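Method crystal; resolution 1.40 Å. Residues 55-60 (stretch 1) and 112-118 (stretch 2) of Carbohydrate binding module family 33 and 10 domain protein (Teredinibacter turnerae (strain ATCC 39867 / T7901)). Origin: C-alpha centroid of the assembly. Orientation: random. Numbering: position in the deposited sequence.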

# COMPACT_ATOMS: atom_id res chain seq x y z
N HIS A 55 15.90 0.90 0.79
CA HIS A 55 16.37 -0.46 1.13
C HIS A 55 15.49 -1.46 0.39
O HIS A 55 14.66 -1.04 -0.44
N GLU A 56 15.72 -2.74 0.64
CA GLU A 56 15.14 -3.86 -0.15
C GLU A 56 13.74 -4.27 0.35
O GLU A 56 13.17 -5.21 -0.21
N GLY A 57 13.18 -3.60 1.35
CA GLY A 57 11.81 -3.84 1.80
C GLY A 57 11.68 -5.10 2.64
O GLY A 57 12.70 -5.68 3.08
N ARG A 58 10.44 -5.51 2.84
CA ARG A 58 10.06 -6.56 3.82
C ARG A 58 10.68 -7.93 3.49
O ARG A 58 10.83 -8.69 4.43
N LYS A 59 11.05 -8.23 2.26
CA LYS A 59 11.72 -9.53 1.97
C LYS A 59 13.03 -9.60 2.74
O LYS A 59 13.43 -10.74 3.07
N VAL A 60 13.65 -8.46 3.00
CA VAL A 60 15.00 -8.38 3.62
C VAL A 60 14.91 -7.77 5.02
O VAL A 60 15.59 -8.28 5.93
N GLU A 112 12.24 -1.78 -10.42
CA GLU A 112 12.72 -3.18 -10.42
C GLU A 112 11.64 -4.16 -9.95
O GLU A 112 11.54 -5.24 -10.57
N GLU A 113 10.90 -3.87 -8.88
CA GLU A 113 9.96 -4.92 -8.43
C GLU A 113 8.74 -4.34 -7.75
O GLU A 113 8.75 -3.22 -7.23
N LEU A 114 7.69 -5.14 -7.80
CA LEU A 114 6.40 -4.85 -7.15
C LEU A 114 6.11 -6.07 -6.27
O LEU A 114 6.08 -7.19 -6.80
N VAL A 115 5.97 -5.86 -4.98
CA VAL A 115 5.85 -6.95 -3.98
C VAL A 115 4.56 -6.74 -3.20
O VAL A 115 4.27 -5.61 -2.86
N PHE A 116 3.83 -7.82 -2.91
CA PHE A 116 2.54 -7.74 -2.22
C PHE A 116 2.44 -8.84 -1.17
O PHE A 116 2.68 -10.02 -1.51
N TYR A 117 2.03 -8.44 0.02
CA TYR A 117 1.73 -9.35 1.14
C TYR A 117 0.26 -9.19 1.51
O TYR A 117 -0.28 -8.10 1.33
N ILE A 118 -0.33 -10.24 2.08
CA ILE A 118 -1.72 -10.15 2.59
C ILE A 118 -1.73 -10.66 4.02
O ILE A 118 -0.85 -11.47 4.39

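Lys-59 and Tyr-117 carry most of this small contact, in which an irregular segment lies against a strand and about 247 Å² is buried in total. Along the strand, Glu-113, Val-115 and Tyr-117 point toward the other stretch. The alternate residues Glu-112, Leu-114, Phe-116 and Ile-118 stay out of its reach, as expected from strand geometry.

Lys-59 has the largest covered area. Its CA-to-CB bond points sideways, but the chain, with chi1 to chi4 at m, t, m, t, brings its end nearer to the strand. There NZ of Lys-59 donates a hydrogen bond to OE1 of Glu-113 at 2.8 Å, and the opposite charges make this a salt bridge. On the way, CE of Lys-59 lies 4.0 Å from CG2 of Val-115, a nonpolar contact next to the charged NZ. Val-115 is buried and has chi1 near t.

Tyr-117 comes next. With chi1 at m and chi2 at 80°, its ring reaches across so that the hydroxyl meets both Arg-58 and Lys-59. OH of Tyr-117 is 3.5 Å from CG of Arg-58 and 3.4 Å from CG of Lys-59. OH of Tyr-117 is also 3.2 Å from N of Lys-59, which sits at the ring edge, but the angle is too poor for a hydrogen bond. Arg-58 points toward the strand, with chi1 at t and chi2 at p.

Glu-113 has chi1 at p and chi2 at t, which extends its carboxylate to the other stretch. While OE1 takes the lysine, OE2 of Glu-113 accepts a hydrogen bond from water 1 at 2.7 Å. The same water donates to O of Glu-56, also at 2.7 Å. It thus bridges two acceptors, O of Glu-56 and OE2 of Glu-113, that lie 4.1 Å apart. The CA-to-CB bond of Glu-56 points sideways, and its side chain adds little.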

# COMPACT_ATOMS: atom_id res chain seq x y z
CB HIS A 55 16.39 -0.67 2.64
CG HIS A 55 15.08 -0.48 3.32
ND1 HIS A 55 13.89 -1.08 2.89
CD2 HIS A 55 14.77 0.23 4.43
CE1 HIS A 55 12.93 -0.74 3.72
NE2 HIS A 55 13.43 0.07 4.66
CB GLU A 56 16.13 -5.02 -0.12
CG GLU A 56 17.43 -4.74 -0.86
CD GLU A 56 18.53 -5.73 -0.48
OE1 GLU A 56 19.03 -5.64 0.66
OE2 GLU A 56 18.86 -6.60 -1.31
CB ARG A 58 8.54 -6.64 3.92
CG ARG A 58 8.04 -7.72 4.87
CD ARG A 58 8.40 -7.47 6.31
NE ARG A 58 8.02 -8.63 7.09
CZ ARG A 58 8.31 -8.83 8.37
NH1 ARG A 58 9.02 -7.94 9.05
NH2 ARG A 58 7.94 -9.96 8.96
CB LYS A 59 11.97 -9.71 0.48
CG LYS A 59 10.67 -9.97 -0.28
CD LYS A 59 10.91 -10.31 -1.72
CE LYS A 59 11.38 -9.13 -2.53
NZ LYS A 59 11.71 -9.53 -3.92
CB VAL A 60 15.94 -7.59 2.70
CG1 VAL A 60 17.29 -7.32 3.38
CG2 VAL A 60 16.11 -8.34 1.39
CB GLU A 112 13.95 -3.33 -9.53
CG GLU A 112 14.47 -4.75 -9.59
CD GLU A 112 15.90 -4.91 -9.12
OE1 GLU A 112 16.29 -4.22 -8.16
OE2 GLU A 112 16.62 -5.74 -9.73
CB GLU A 113 10.67 -5.94 -7.54
CG GLU A 113 11.26 -5.31 -6.30
CD GLU A 113 11.90 -6.25 -5.30
OE1 GLU A 113 12.27 -7.38 -5.68
OE2 GLU A 113 11.99 -5.88 -4.12
CB LEU A 114 5.30 -4.69 -8.21
CG LEU A 114 5.33 -3.48 -9.15
CD1 LEU A 114 5.24 -2.18 -8.41
CD2 LEU A 114 6.48 -3.51 -10.15
CB VAL A 115 7.09 -6.96 -3.05
CG1 VAL A 115 7.12 -8.18 -2.17
CG2 VAL A 115 8.38 -6.87 -3.85
CB PHE A 116 1.38 -7.92 -3.18
CG PHE A 116 1.27 -6.93 -4.31
CD1 PHE A 116 2.09 -7.03 -5.42
CD2 PHE A 116 0.38 -5.88 -4.23
CE1 PHE A 116 1.95 -6.13 -6.47
CE2 PHE A 116 0.27 -4.97 -5.26
CZ PHE A 116 1.05 -5.09 -6.37
CB TYR A 117 2.58 -8.99 2.35
CG TYR A 117 4.06 -9.20 2.22
CD1 TYR A 117 4.87 -8.28 1.57
CD2 TYR A 117 4.67 -10.29 2.83
CE1 TYR A 117 6.23 -8.49 1.48
CE2 TYR A 117 6.04 -10.47 2.79
CZ TYR A 117 6.83 -9.55 2.13
OH TYR A 117 8.20 -9.74 2.03
CB ILE A 118 -2.70 -10.90 1.66
CG1 ILE A 118 -4.15 -10.54 1.96
CG2 ILE A 118 -2.45 -12.40 1.65
CD1 ILE A 118 -5.09 -10.93 0.87
O HOH W 1 13.94 -6.59 -2.45